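Local coordinates for protein enoyl-CoA hydratase carB homologue (Streptomyces cattleya, PDB 5O34) that probably works as a crotonase-family enzyme, a CarB-like lyase, in the biosynthesis of the carbapenem antibiotic thienamycin, at residues A123-I128 against R268-S273; D130-V135 against A261-I266; P141-I146 against L234-T239; L220-A225 against L230-E235. All coordinates share one frame; numbering follows the deposited sequence.

How the interactions relate
The four contacts illustrate how a crotonase-like subunit packs helices on each other and on its sheet. Interactions 1 and 2, centres about 11 Å apart, are successive steps of one antiparallel pair, helix 120-137 with helix 252-273. Interactions 3 and 4, centres about 7 Å apart on the other side of the chain's centre, share Leu-234 and Glu-235 of helix 229-242, which rests on the six-stranded sheet at strands 142-146 and 222-224. Along the chain come helix 120-137, strand 142-146, strand 222-224, helix 229-242 and helix 252-273. One pair of contacts thus joins helix to helix, the other a helix to the sheet, and helix 120-137 running into strand 142-146 connects them.

Interaction 1: A123-I128 against R268-S273; sequences AWIDDI and REAKES
Ala-270 turns its CB toward helix 120-137 and meets the branched end of Ile-125, 4.0 Å from CG2 and 4.1 Å from CD1 of that isoleucine. Phe-185 of helix 184-194 packs on the same alanine. One residue on, Lys-271 does two jobs. Its CG lies 3.7 Å from Ile-125 CG2, and the two side chains lie alongside and run opposite ways. Beyond CG the lysine is fully extended, which carries the ammonium group across to Asp-126, whose side chain it crosses at about a right angle. NZ donates to Asp-126 OD1 at 3.2 Å, on the syn side but 33° out of the carboxylate plane, and more weakly to OD2. The carboxylate is shared, because OD1 also forms a salt bridge with Arg-267. Further along, Glu-272 turns to the assembly and pairs with Arg-254 of the second subunit. The axes approach to 9.5 Å at 147°, and the whole is an antiparallel helix pair with an apolar inner seam and a salt-bridged outer rim, at the C-terminal end of helix 252-273 in this crotonase-like fold.

Interaction 2: D130-V135 against A261-I266; sequences DLYTTV and AGLERI
Leu-263 overlaps the root of the Tyr-132 side chain: both of its methyls face Tyr-132 CB, CD1 at 3.9 Å and CD2 at 4.0 Å. This is one step of an antiparallel helix pair, formed by helices 120-137 and 252-273 of the crotonase-like fold, with axes 9.4 Å apart and only 8° from exactly antiparallel. Leu-263 CD1 also rests 3.6 Å from the backbone O of Tyr-132. The tyrosine ring leads away from the leucine into the core, where it packs edge-to-face with Phe-185 and touches Val-153 and Ile-157 of helix 152-158.

On the outer side, Thr-133 takes over. Its chi1 of 53° tucks OG1 back against its own helix, where it bonds to Thr-129 O, so that the CG2 methyl is what faces the partner. That methyl lies 3.9 Å from Leu-263 CB, and the carboxylate end of Glu-264 closes over it. Glu-264 is bent at chi2 (-68°), which folds its chain across the threonine at about a right angle. Its charge is answered elsewhere: OE2 forms a salt bridge with Arg-267, which also binds Asp-130 and so stands between two acids of like charge. The other oxygen, Glu-264 OE1, ends 3.5 Å from Thr-133 CG2.

Interaction 3: P141-I146 against L234-T239; sequences PVIAAI and LELART
This is a buried helix-on-sheet contact: helix 229-242 lies against one face of the six-stranded sheet and is met by Ile-143 of the inner strand 142-146. That strand runs parallel between strands 92-96 and 163-167, and the backbone of Ile-143 bonds to Val-93 and Leu-95, so the strand residue that meets the helix is held in place by its neighbours in the sheet.

A single methyl does the work. CG1 of Ile-143 stands anti to its carbonyl carbon, and an extended chi2 of 162° drives CD1 straight out from the strand into the helix. There CD1 meets the Ala-237 backbone, 3.7 Å from N and 3.8 Å from CA, and also comes 4.0 Å from Ala-237 CB. Beside it stands Leu-236, whose CG is 4.0 Å and whose CD2 is 4.1 Å from the same CD1; the isoleucine tip thus reaches the helix backbone between a small residue and a branched one. Ile-240 of the same helix also touches Ile-143, Ala-237 rests on Val-94 and Leu-236 on Tyr-163. Leu-236 further touches Thr-205 of the third subunit, so the patch runs on into the trimer interface.

No hydrogen bond or charge joins the two segments. Between them the helix is held by apolar packing alone, burial and close fit with little directional demand.

Interaction 4: L220-A225 against L230-E235; sequences LHETVA and LDRALE
Arg-232 begins its path against Val-224, its CB 4.0 Å from Val-224 CG1. The setting is a beta-loop-alpha connection of the crotonase-like fold: strand 222-224, at the edge of the sheet within this chain, passes through a short loop into helix 229-242. CG of the arginine, anti to its own backbone N (chi1 -173°), is wedged between Val-224 CG1 at 3.7 Å and Glu-222 OE2 at 3.4 Å. The bend at chi2 (43°) keeps CD, 3.5 Å from Glu-222 OE2, alongside the carboxylate and brings NE to it.

At NE the contact becomes ionic. NE donates to Glu-222 OE2 at 3.0 Å and also to OE1 at 3.2 Å, and NH2 adds a bond to OE1 at 3.3 Å. The guanidinium thus grips the carboxylate side-on with two nitrogens, each oxygen using its syn lone pair. OE1 lies in the guanidinium plane whereas OE2 is tilted from it, in keeping with the 39° between the two flat groups. Glu-222 reaches across with an extended chain, and its OE1 has a further partner in the hydroxyl of Tyr-163, on the adjacent strand, so that oxygen is held from two residues. Leu-165 of the same strand touches both Glu-222 and Arg-232. The last nitrogen completes a small network of charges: Arg-232 NH1 faces Glu-235 OE1 on its own helix, a long pair at 3.9 Å.

Interaction 1: A123-I128 against R268-S273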
loop_
_atom_site.group_PDB
_atom_site.type_symbol
_atom_site.label_atom_id
_atom_site.label_comp_id
_atom_site.label_asym_id
_atom_site.label_seq_id
_atom_site.Cartn_x
_atom_site.Cartn_y
_atom_site.Cartn_z
ATOM N N ALA A 123 -10.452 27.727 8.739
ATOM C CA ALA A 123 -11.651 27.192 9.375
ATOM C C ALA A 123 -12.286 26.103 8.504
ATOM O O ALA A 123 -12.905 25.186 9.048
ATOM C CB ALA A 123 -12.634 28.310 9.649
ATOM N N TRP A 124 -12.106 26.193 7.159
ATOM C CA TRP A 124 -12.571 25.191 6.187
ATOM C C TRP A 124 -11.827 23.882 6.473
ATOM O O TRP A 124 -12.476 22.869 6.744
ATOM C CB TRP A 124 -12.376 25.669 4.718
ATOM C CG TRP A 124 -12.625 24.636 3.636
ATOM C CD1 TRP A 124 -13.596 23.675 3.622
ATOM C CD2 TRP A 124 -11.950 24.539 2.364
ATOM N NE1 TRP A 124 -13.515 22.932 2.464
ATOM C CE2 TRP A 124 -12.516 23.443 1.671
ATOM C CE3 TRP A 124 -10.909 25.265 1.749
ATOM C CZ2 TRP A 124 -12.079 23.056 0.388
ATOM C CZ3 TRP A 124 -10.472 24.878 0.484
ATOM C CH2 TRP A 124 -11.057 23.790 -0.185
ATOM N N ILE A 125 -10.479 23.948 6.533
ATOM C CA ILE A 125 -9.563 22.839 6.821
ATOM C C ILE A 125 -9.911 22.144 8.153
ATOM O O ILE A 125 -10.031 20.918 8.172
ATOM C CB ILE A 125 -8.071 23.301 6.728
ATOM C CG1 ILE A 125 -7.687 23.788 5.299
ATOM C CG2 ILE A 125 -7.083 22.252 7.249
ATOM C CD1 ILE A 125 -7.964 22.802 4.054
ATOM N N ASP A 126 -10.122 22.921 9.234
ATOM C CA ASP A 126 -10.493 22.386 10.549
ATOM C C ASP A 126 -11.791 21.576 10.518
ATOM O O ASP A 126 -11.851 20.533 11.162
ATOM C CB ASP A 126 -10.557 23.489 11.619
ATOM C CG ASP A 126 -9.205 23.913 12.168
ATOM O OD1 ASP A 126 -8.392 23.019 12.522
ATOM O OD2 ASP A 126 -8.970 25.137 12.285
ATOM N N ASP A 127 -12.805 22.019 9.750
ATOM C CA ASP A 127 -14.078 21.286 9.629
ATOM C C ASP A 127 -13.907 20.002 8.804
ATOM O O ASP A 127 -14.430 18.953 9.193
ATOM C CB ASP A 127 -15.204 22.182 9.067
ATOM C CG ASP A 127 -15.624 23.308 10.001
ATOM O OD1 ASP A 127 -15.584 23.103 11.242
ATOM O OD2 ASP A 127 -16.023 24.382 9.495
ATOM N N ILE A 128 -13.134 20.092 7.691
ATOM C CA ILE A 128 -12.751 19.008 6.773
ATOM C C ILE A 128 -12.042 17.904 7.548
ATOM O O ILE A 128 -12.434 16.734 7.473
ATOM C CB ILE A 128 -11.849 19.603 5.634
ATOM C CG1 ILE A 128 -12.682 20.474 4.703
ATOM C CG2 ILE A 128 -11.114 18.508 4.827
ATOM C CD1 ILE A 128 -13.620 19.682 3.823
ATOM N N ARG A 268 -2.321 21.016 9.819
ATOM C CA ARG A 268 -1.400 22.145 9.699
ATOM C C ARG A 268 -0.815 22.276 8.273
ATOM O O ARG A 268 -0.741 23.388 7.748
ATOM C CB ARG A 268 -0.325 22.050 10.804
ATOM C CG ARG A 268 1.067 22.588 10.466
ATOM C CD ARG A 268 1.253 24.068 10.746
ATOM N NE ARG A 268 2.617 24.494 10.407
ATOM C CZ ARG A 268 3.121 25.698 10.660
ATOM N NH1 ARG A 268 2.389 26.618 11.278
ATOM N NH2 ARG A 268 4.368 25.990 10.302
ATOM N N GLU A 269 -0.432 21.150 7.650
ATOM C CA GLU A 269 0.118 21.102 6.284
ATOM C C GLU A 269 -0.862 21.631 5.219
ATOM O O GLU A 269 -0.476 22.462 4.395
ATOM C CB GLU A 269 0.553 19.671 5.928
ATOM C CG GLU A 269 1.837 19.217 6.602
ATOM C CD GLU A 269 2.139 17.726 6.596
ATOM O OE1 GLU A 269 1.442 16.961 5.888
ATOM O OE2 GLU A 269 3.086 17.322 7.310
ATOM N N ALA A 270 -2.123 21.153 5.247
ATOM C CA ALA A 270 -3.201 21.545 4.323
ATOM C C ALA A 270 -3.505 23.042 4.405
ATOM O O ALA A 270 -3.814 23.660 3.384
ATOM C CB ALA A 270 -4.462 20.742 4.607
ATOM N N LYS A 271 -3.392 23.620 5.620
ATOM C CA LYS A 271 -3.595 25.045 5.881
ATOM C C LYS A 271 -2.602 25.896 5.083
ATOM O O LYS A 271 -3.030 26.764 4.317
ATOM C CB LYS A 271 -3.503 25.339 7.384
ATOM C CG LYS A 271 -4.812 25.092 8.109
ATOM C CD LYS A 271 -4.614 24.972 9.609
ATOM C CE LYS A 271 -5.931 24.796 10.317
ATOM N NZ LYS A 271 -5.743 24.680 11.779
ATOM N N GLU A 272 -1.290 25.604 5.211
ATOM C CA GLU A 272 -0.218 26.299 4.488
ATOM C C GLU A 272 -0.389 26.196 2.961
ATOM O O GLU A 272 -0.233 27.195 2.260
ATOM C CB GLU A 272 1.155 25.738 4.891
ATOM C CG GLU A 272 1.569 26.051 6.316
ATOM C CD GLU A 272 2.905 25.449 6.698
ATOM O OE1 GLU A 272 3.943 26.128 6.511
ATOM O OE2 GLU A 272 2.915 24.284 7.156
ATOM N N SER A 273 -0.734 24.994 2.463
ATOM C CA SER A 273 -0.902 24.679 1.039
ATOM C C SER A 273 -2.082 25.381 0.334
ATOM O O SER A 273 -1.927 25.802 -0.817
ATOM C CB SER A 273 -0.994 23.173 0.840
ATOM O OG SER A 273 0.279 22.552 0.893
#

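Interaction 2: D130-V135 against A261-I266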
loop_
_atom_site.group_PDB
_atom_site.type_symbol
_atom_site.label_atom_id
_atom_site.label_comp_id
_atom_site.label_asym_id
_atom_site.label_seq_id
_atom_site.Cartn_x
_atom_site.Cartn_y
_atom_site.Cartn_z
ATOM N N ASP A 130 -11.950 17.494 10.854
ATOM C CA ASP A 130 -12.868 16.969 11.873
ATOM C C ASP A 130 -13.863 15.983 11.268
ATOM O O ASP A 130 -14.174 14.984 11.910
ATOM C CB ASP A 130 -13.566 18.100 12.662
ATOM C CG ASP A 130 -12.652 18.917 13.583
ATOM O OD1 ASP A 130 -11.405 18.750 13.501
ATOM O OD2 ASP A 130 -13.180 19.742 14.364
ATOM N N LEU A 131 -14.287 16.217 10.009
ATOM C CA LEU A 131 -15.173 15.302 9.292
ATOM C C LEU A 131 -14.429 14.015 8.916
ATOM O O LEU A 131 -14.909 12.933 9.257
ATOM C CB LEU A 131 -15.833 15.963 8.059
ATOM C CG LEU A 131 -16.660 15.040 7.125
ATOM C CD1 LEU A 131 -17.796 14.357 7.859
ATOM C CD2 LEU A 131 -17.188 15.798 5.930
ATOM N N TYR A 132 -13.243 14.126 8.266
ATOM C CA TYR A 132 -12.469 12.941 7.869
ATOM C C TYR A 132 -12.042 12.098 9.069
ATOM O O TYR A 132 -12.138 10.869 9.008
ATOM C CB TYR A 132 -11.256 13.301 6.996
ATOM C CG TYR A 132 -11.566 14.063 5.723
ATOM C CD1 TYR A 132 -12.814 13.957 5.102
ATOM C CD2 TYR A 132 -10.590 14.823 5.093
ATOM C CE1 TYR A 132 -13.094 14.636 3.914
ATOM C CE2 TYR A 132 -10.850 15.479 3.890
ATOM C CZ TYR A 132 -12.109 15.399 3.318
ATOM O OH TYR A 132 -12.387 16.098 2.174
ATOM N N THR A 133 -11.619 12.754 10.174
ATOM C CA THR A 133 -11.200 12.044 11.385
ATOM C C THR A 133 -12.354 11.331 12.069
ATOM O O THR A 133 -12.142 10.207 12.526
ATOM C CB THR A 133 -10.404 12.925 12.372
ATOM O OG1 THR A 133 -11.122 14.125 12.670
ATOM C CG2 THR A 133 -8.995 13.251 11.869
ATOM N N THR A 134 -13.571 11.935 12.116
ATOM C CA THR A 134 -14.720 11.302 12.789
ATOM C C THR A 134 -15.225 10.083 11.971
ATOM O O THR A 134 -15.333 8.994 12.539
ATOM C CB THR A 134 -15.820 12.326 13.193
ATOM O OG1 THR A 134 -16.743 11.703 14.085
ATOM C CG2 THR A 134 -16.602 12.869 12.016
ATOM N N VAL A 135 -15.452 10.244 10.645
ATOM C CA VAL A 135 -15.904 9.161 9.754
ATOM C C VAL A 135 -14.992 7.920 9.900
ATOM O O VAL A 135 -15.495 6.799 9.961
ATOM C CB VAL A 135 -16.032 9.630 8.276
ATOM C CG1 VAL A 135 -16.354 8.465 7.334
ATOM C CG2 VAL A 135 -17.090 10.722 8.139
ATOM N N ALA A 261 -4.473 9.053 12.550
ATOM C CA ALA A 261 -3.254 9.784 12.936
ATOM C C ALA A 261 -2.655 10.518 11.723
ATOM O O ALA A 261 -2.174 11.648 11.857
ATOM C CB ALA A 261 -2.230 8.823 13.524
ATOM N N GLY A 262 -2.734 9.872 10.557
ATOM C CA GLY A 262 -2.263 10.409 9.293
ATOM C C GLY A 262 -3.010 11.662 8.893
ATOM O O GLY A 262 -2.385 12.648 8.499
ATOM N N LEU A 263 -4.360 11.625 9.020
ATOM C CA LEU A 263 -5.269 12.738 8.728
ATOM C C LEU A 263 -5.015 13.911 9.669
ATOM O O LEU A 263 -5.070 15.062 9.221
ATOM C CB LEU A 263 -6.743 12.294 8.843
ATOM C CG LEU A 263 -7.313 11.337 7.771
ATOM C CD1 LEU A 263 -8.601 10.724 8.248
ATOM C CD2 LEU A 263 -7.534 12.045 6.443
ATOM N N GLU A 264 -4.736 13.625 10.968
ATOM C CA GLU A 264 -4.448 14.642 11.992
ATOM C C GLU A 264 -3.168 15.446 11.715
ATOM O O GLU A 264 -3.130 16.643 12.000
ATOM C CB GLU A 264 -4.396 14.028 13.405
ATOM C CG GLU A 264 -5.753 13.655 13.987
ATOM C CD GLU A 264 -6.745 14.758 14.341
ATOM O OE1 GLU A 264 -7.814 14.411 14.897
ATOM O OE2 GLU A 264 -6.472 15.952 14.063
ATOM N N ARG A 265 -2.129 14.796 11.166
ATOM C CA ARG A 265 -0.877 15.465 10.811
ATOM C C ARG A 265 -1.039 16.409 9.612
ATOM O O ARG A 265 -0.294 17.382 9.509
ATOM C CB ARG A 265 0.220 14.438 10.533
ATOM C CG ARG A 265 1.023 14.081 11.781
ATOM C CD ARG A 265 2.206 13.199 11.457
ATOM N NE ARG A 265 1.770 11.906 10.935
ATOM C CZ ARG A 265 1.593 10.818 11.675
ATOM N NH1 ARG A 265 1.839 10.848 12.978
ATOM N NH2 ARG A 265 1.176 9.691 11.116
ATOM N N ILE A 266 -2.015 16.127 8.719
ATOM C CA ILE A 266 -2.307 16.922 7.516
ATOM C C ILE A 266 -2.891 18.301 7.864
ATOM O O ILE A 266 -2.662 19.239 7.108
ATOM C CB ILE A 266 -3.211 16.157 6.468
ATOM C CG1 ILE A 266 -2.713 14.720 6.135
ATOM C CG2 ILE A 266 -3.440 16.955 5.171
ATOM C CD1 ILE A 266 -1.214 14.507 5.871
#

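Interaction 3: P141-I146 against L234-T239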
loop_
_atom_site.group_PDB
_atom_site.type_symbol
_atom_site.label_atom_id
_atom_site.label_comp_id
_atom_site.label_asym_id
_atom_site.label_seq_id
_atom_site.Cartn_x
_atom_site.Cartn_y
_atom_site.Cartn_z
ATOM N N PRO A 141 -18.999 0.502 11.273
ATOM C CA PRO A 141 -18.563 0.503 9.868
ATOM C C PRO A 141 -19.461 1.402 9.031
ATOM O O PRO A 141 -20.653 1.529 9.308
ATOM C CB PRO A 141 -18.712 -0.961 9.433
ATOM C CG PRO A 141 -18.842 -1.723 10.675
ATOM C CD PRO A 141 -19.534 -0.819 11.647
ATOM N N VAL A 142 -18.871 2.045 8.025
ATOM C CA VAL A 142 -19.566 2.969 7.135
ATOM C C VAL A 142 -19.406 2.478 5.699
ATOM O O VAL A 142 -18.287 2.223 5.258
ATOM C CB VAL A 142 -19.061 4.433 7.310
ATOM C CG1 VAL A 142 -19.932 5.416 6.535
ATOM C CG2 VAL A 142 -18.990 4.827 8.786
ATOM N N ILE A 143 -20.527 2.362 4.972
ATOM C CA ILE A 143 -20.551 1.947 3.570
ATOM C C ILE A 143 -20.878 3.154 2.718
ATOM O O ILE A 143 -21.888 3.788 2.956
ATOM C CB ILE A 143 -21.567 0.798 3.307
ATOM C CG1 ILE A 143 -21.235 -0.459 4.126
ATOM C CG2 ILE A 143 -21.686 0.475 1.801
ATOM C CD1 ILE A 143 -22.402 -1.432 4.237
ATOM N N ALA A 144 -20.049 3.465 1.720
ATOM C CA ALA A 144 -20.333 4.546 0.784
ATOM C C ALA A 144 -20.920 3.908 -0.489
ATOM O O ALA A 144 -20.368 2.932 -0.994
ATOM C CB ALA A 144 -19.067 5.321 0.463
ATOM N N ALA A 145 -22.083 4.406 -0.944
ATOM C CA ALA A 145 -22.776 3.907 -2.140
ATOM C C ALA A 145 -22.766 5.015 -3.195
ATOM O O ALA A 145 -23.406 6.052 -3.027
ATOM C CB ALA A 145 -24.191 3.479 -1.792
ATOM N N ILE A 146 -21.941 4.815 -4.234
ATOM C CA ILE A 146 -21.651 5.776 -5.301
ATOM C C ILE A 146 -22.348 5.384 -6.628
ATOM O O ILE A 146 -22.093 4.306 -7.168
ATOM C CB ILE A 146 -20.099 5.953 -5.416
ATOM C CG1 ILE A 146 -19.458 6.159 -4.012
ATOM C CG2 ILE A 146 -19.730 7.100 -6.355
ATOM C CD1 ILE A 146 -17.900 6.079 -3.902
ATOM N N LEU A 234 -27.649 -2.182 1.121
ATOM C CA LEU A 234 -28.463 -2.601 2.264
ATOM C C LEU A 234 -28.314 -4.078 2.583
ATOM O O LEU A 234 -28.359 -4.443 3.758
ATOM C CB LEU A 234 -29.929 -2.192 2.090
ATOM C CG LEU A 234 -30.157 -0.717 1.710
ATOM C CD1 LEU A 234 -31.579 -0.462 1.346
ATOM C CD2 LEU A 234 -29.644 0.248 2.776
ATOM N N GLU A 235 -28.073 -4.925 1.560
ATOM C CA GLU A 235 -27.821 -6.360 1.769
ATOM C C GLU A 235 -26.500 -6.514 2.533
ATOM O O GLU A 235 -26.449 -7.258 3.513
ATOM C CB GLU A 235 -27.773 -7.132 0.435
ATOM C CG GLU A 235 -27.494 -8.618 0.604
ATOM C CD GLU A 235 -27.410 -9.470 -0.649
ATOM O OE1 GLU A 235 -27.567 -8.930 -1.772
ATOM O OE2 GLU A 235 -27.188 -10.694 -0.500
ATOM N N LEU A 236 -25.452 -5.775 2.109
ATOM C CA LEU A 236 -24.156 -5.798 2.788
ATOM C C LEU A 236 -24.259 -5.194 4.194
ATOM O O LEU A 236 -23.693 -5.759 5.134
ATOM C CB LEU A 236 -23.046 -5.122 1.951
ATOM C CG LEU A 236 -21.651 -5.003 2.603
ATOM C CD1 LEU A 236 -21.036 -6.371 2.913
ATOM C CD2 LEU A 236 -20.737 -4.197 1.739
ATOM N N ALA A 237 -25.013 -4.084 4.340
ATOM C CA ALA A 237 -25.252 -3.441 5.644
ATOM C C ALA A 237 -25.919 -4.420 6.618
ATOM O O ALA A 237 -25.535 -4.478 7.785
ATOM C CB ALA A 237 -26.108 -2.205 5.470
ATOM N N ARG A 238 -26.865 -5.238 6.104
ATOM C CA ARG A 238 -27.584 -6.281 6.836
ATOM C C ARG A 238 -26.613 -7.369 7.322
ATOM O O ARG A 238 -26.692 -7.770 8.485
ATOM C CB ARG A 238 -28.686 -6.885 5.947
ATOM C CG ARG A 238 -30.026 -7.044 6.649
ATOM C CD ARG A 238 -31.173 -7.180 5.665
ATOM N NE ARG A 238 -31.608 -5.889 5.122
ATOM C CZ ARG A 238 -31.744 -5.624 3.825
ATOM N NH1 ARG A 238 -31.467 -6.554 2.916
ATOM N NH2 ARG A 238 -32.157 -4.431 3.428
ATOM N N THR A 239 -25.673 -7.815 6.448
ATOM C CA THR A 239 -24.643 -8.811 6.795
ATOM C C THR A 239 -23.738 -8.278 7.936
ATOM O O THR A 239 -23.538 -8.978 8.935
ATOM C CB THR A 239 -23.845 -9.221 5.542
ATOM O OG1 THR A 239 -24.734 -9.777 4.565
ATOM C CG2 THR A 239 -22.725 -10.222 5.855
#

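Interaction 4: L220-A225 against L230-E235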
loop_
_atom_site.group_PDB
_atom_site.type_symbol
_atom_site.label_atom_id
_atom_site.label_comp_id
_atom_site.label_asym_id
_atom_site.label_seq_id
_atom_site.Cartn_x
_atom_site.Cartn_y
_atom_site.Cartn_z
ATOM N N LEU A 220 -12.649 1.244 -5.353
ATOM C CA LEU A 220 -13.962 0.654 -5.073
ATOM C C LEU A 220 -13.710 -0.742 -4.538
ATOM O O LEU A 220 -12.788 -1.416 -4.993
ATOM C CB LEU A 220 -14.862 0.573 -6.319
ATOM C CG LEU A 220 -15.348 1.890 -6.939
ATOM C CD1 LEU A 220 -16.189 1.616 -8.160
ATOM C CD2 LEU A 220 -16.119 2.759 -5.945
ATOM N N HIS A 221 -14.489 -1.154 -3.532
ATOM C CA HIS A 221 -14.380 -2.490 -2.948
ATOM C C HIS A 221 -15.203 -3.444 -3.799
ATOM O O HIS A 221 -14.924 -4.640 -3.846
ATOM C CB HIS A 221 -14.915 -2.497 -1.509
ATOM C CG HIS A 221 -14.055 -1.756 -0.531
ATOM N ND1 HIS A 221 -13.864 -0.383 -0.623
ATOM C CD2 HIS A 221 -13.380 -2.217 0.543
ATOM C CE1 HIS A 221 -13.069 -0.062 0.383
ATOM N NE2 HIS A 221 -12.757 -1.129 1.114
ATOM N N GLU A 222 -16.245 -2.906 -4.456
ATOM C CA GLU A 222 -17.173 -3.685 -5.258
ATOM C C GLU A 222 -17.908 -2.797 -6.247
ATOM O O GLU A 222 -18.120 -1.608 -5.992
ATOM C CB GLU A 222 -18.172 -4.408 -4.332
ATOM C CG GLU A 222 -19.140 -5.365 -5.023
ATOM C CD GLU A 222 -20.224 -5.958 -4.140
ATOM O OE1 GLU A 222 -20.034 -6.017 -2.904
ATOM O OE2 GLU A 222 -21.252 -6.409 -4.694
ATOM N N THR A 223 -18.285 -3.398 -7.385
ATOM C CA THR A 223 -19.085 -2.792 -8.446
ATOM C C THR A 223 -20.384 -3.596 -8.609
ATOM O O THR A 223 -20.402 -4.810 -8.383
ATOM C CB THR A 223 -18.331 -2.715 -9.790
ATOM O OG1 THR A 223 -17.936 -4.026 -10.204
ATOM C CG2 THR A 223 -17.144 -1.770 -9.750
ATOM N N VAL A 224 -21.459 -2.905 -9.006
ATOM C CA VAL A 224 -22.786 -3.463 -9.307
ATOM C C VAL A 224 -23.421 -2.640 -10.415
ATOM O O VAL A 224 -22.999 -1.508 -10.664
ATOM C CB VAL A 224 -23.754 -3.529 -8.088
ATOM C CG1 VAL A 224 -23.424 -4.686 -7.153
ATOM C CG2 VAL A 224 -23.830 -2.202 -7.342
ATOM N N ALA A 225 -24.464 -3.189 -11.047
ATOM C CA ALA A 225 -25.246 -2.479 -12.057
ATOM C C ALA A 225 -26.071 -1.422 -11.313
ATOM O O ALA A 225 -26.546 -1.702 -10.206
ATOM C CB ALA A 225 -26.177 -3.456 -12.759
ATOM N N LEU A 230 -28.368 0.405 -4.319
ATOM C CA LEU A 230 -28.872 0.526 -2.948
ATOM C C LEU A 230 -29.233 -0.844 -2.350
ATOM O O LEU A 230 -28.951 -1.072 -1.178
ATOM C CB LEU A 230 -30.016 1.541 -2.855
ATOM C CG LEU A 230 -30.461 2.017 -1.463
ATOM C CD1 LEU A 230 -29.364 2.818 -0.761
ATOM C CD2 LEU A 230 -31.686 2.889 -1.576
ATOM N N ASP A 231 -29.756 -1.771 -3.173
ATOM C CA ASP A 231 -30.085 -3.149 -2.772
ATOM C C ASP A 231 -28.876 -3.884 -2.227
ATOM O O ASP A 231 -28.958 -4.527 -1.175
ATOM C CB ASP A 231 -30.659 -3.931 -3.964
ATOM C CG ASP A 231 -32.033 -3.463 -4.347
ATOM O OD1 ASP A 231 -32.702 -2.861 -3.496
ATOM O OD2 ASP A 231 -32.470 -3.764 -5.476
ATOM N N ARG A 232 -27.757 -3.799 -2.962
ATOM C CA ARG A 232 -26.496 -4.417 -2.576
ATOM C C ARG A 232 -25.951 -3.717 -1.317
ATOM O O ARG A 232 -25.553 -4.401 -0.374
ATOM C CB ARG A 232 -25.514 -4.396 -3.768
ATOM C CG ARG A 232 -24.201 -5.156 -3.577
ATOM C CD ARG A 232 -24.311 -6.517 -2.914
ATOM N NE ARG A 232 -23.019 -6.901 -2.345
ATOM C CZ ARG A 232 -22.855 -7.738 -1.326
ATOM N NH1 ARG A 232 -23.908 -8.292 -0.734
ATOM N NH2 ARG A 232 -21.637 -8.022 -0.885
ATOM N N ALA A 233 -26.044 -2.373 -1.265
ATOM C CA ALA A 233 -25.611 -1.577 -0.107
ATOM C C ALA A 233 -26.314 -2.019 1.179
ATOM O O ALA A 233 -25.643 -2.297 2.178
ATOM C CB ALA A 233 -25.849 -0.096 -0.365
ATOM N N LEU A 234 -27.649 -2.182 1.121
ATOM C CA LEU A 234 -28.463 -2.601 2.264
ATOM C C LEU A 234 -28.314 -4.078 2.583
ATOM O O LEU A 234 -28.359 -4.443 3.758
ATOM C CB LEU A 234 -29.929 -2.192 2.090
ATOM C CG LEU A 234 -30.157 -0.717 1.710
ATOM C CD1 LEU A 234 -31.579 -0.462 1.346
ATOM C CD2 LEU A 234 -29.644 0.248 2.776
ATOM N N GLU A 235 -28.073 -4.925 1.560
ATOM C CA GLU A 235 -27.821 -6.360 1.769
ATOM C C GLU A 235 -26.500 -6.514 2.533
ATOM O O GLU A 235 -26.449 -7.258 3.513
ATOM C CB GLU A 235 -27.773 -7.132 0.435
ATOM C CG GLU A 235 -27.494 -8.618 0.604
ATOM C CD GLU A 235 -27.410 -9.470 -0.649
ATOM O OE1 GLU A 235 -27.567 -8.930 -1.772
ATOM O OE2 GLU A 235 -27.188 -10.694 -0.500
#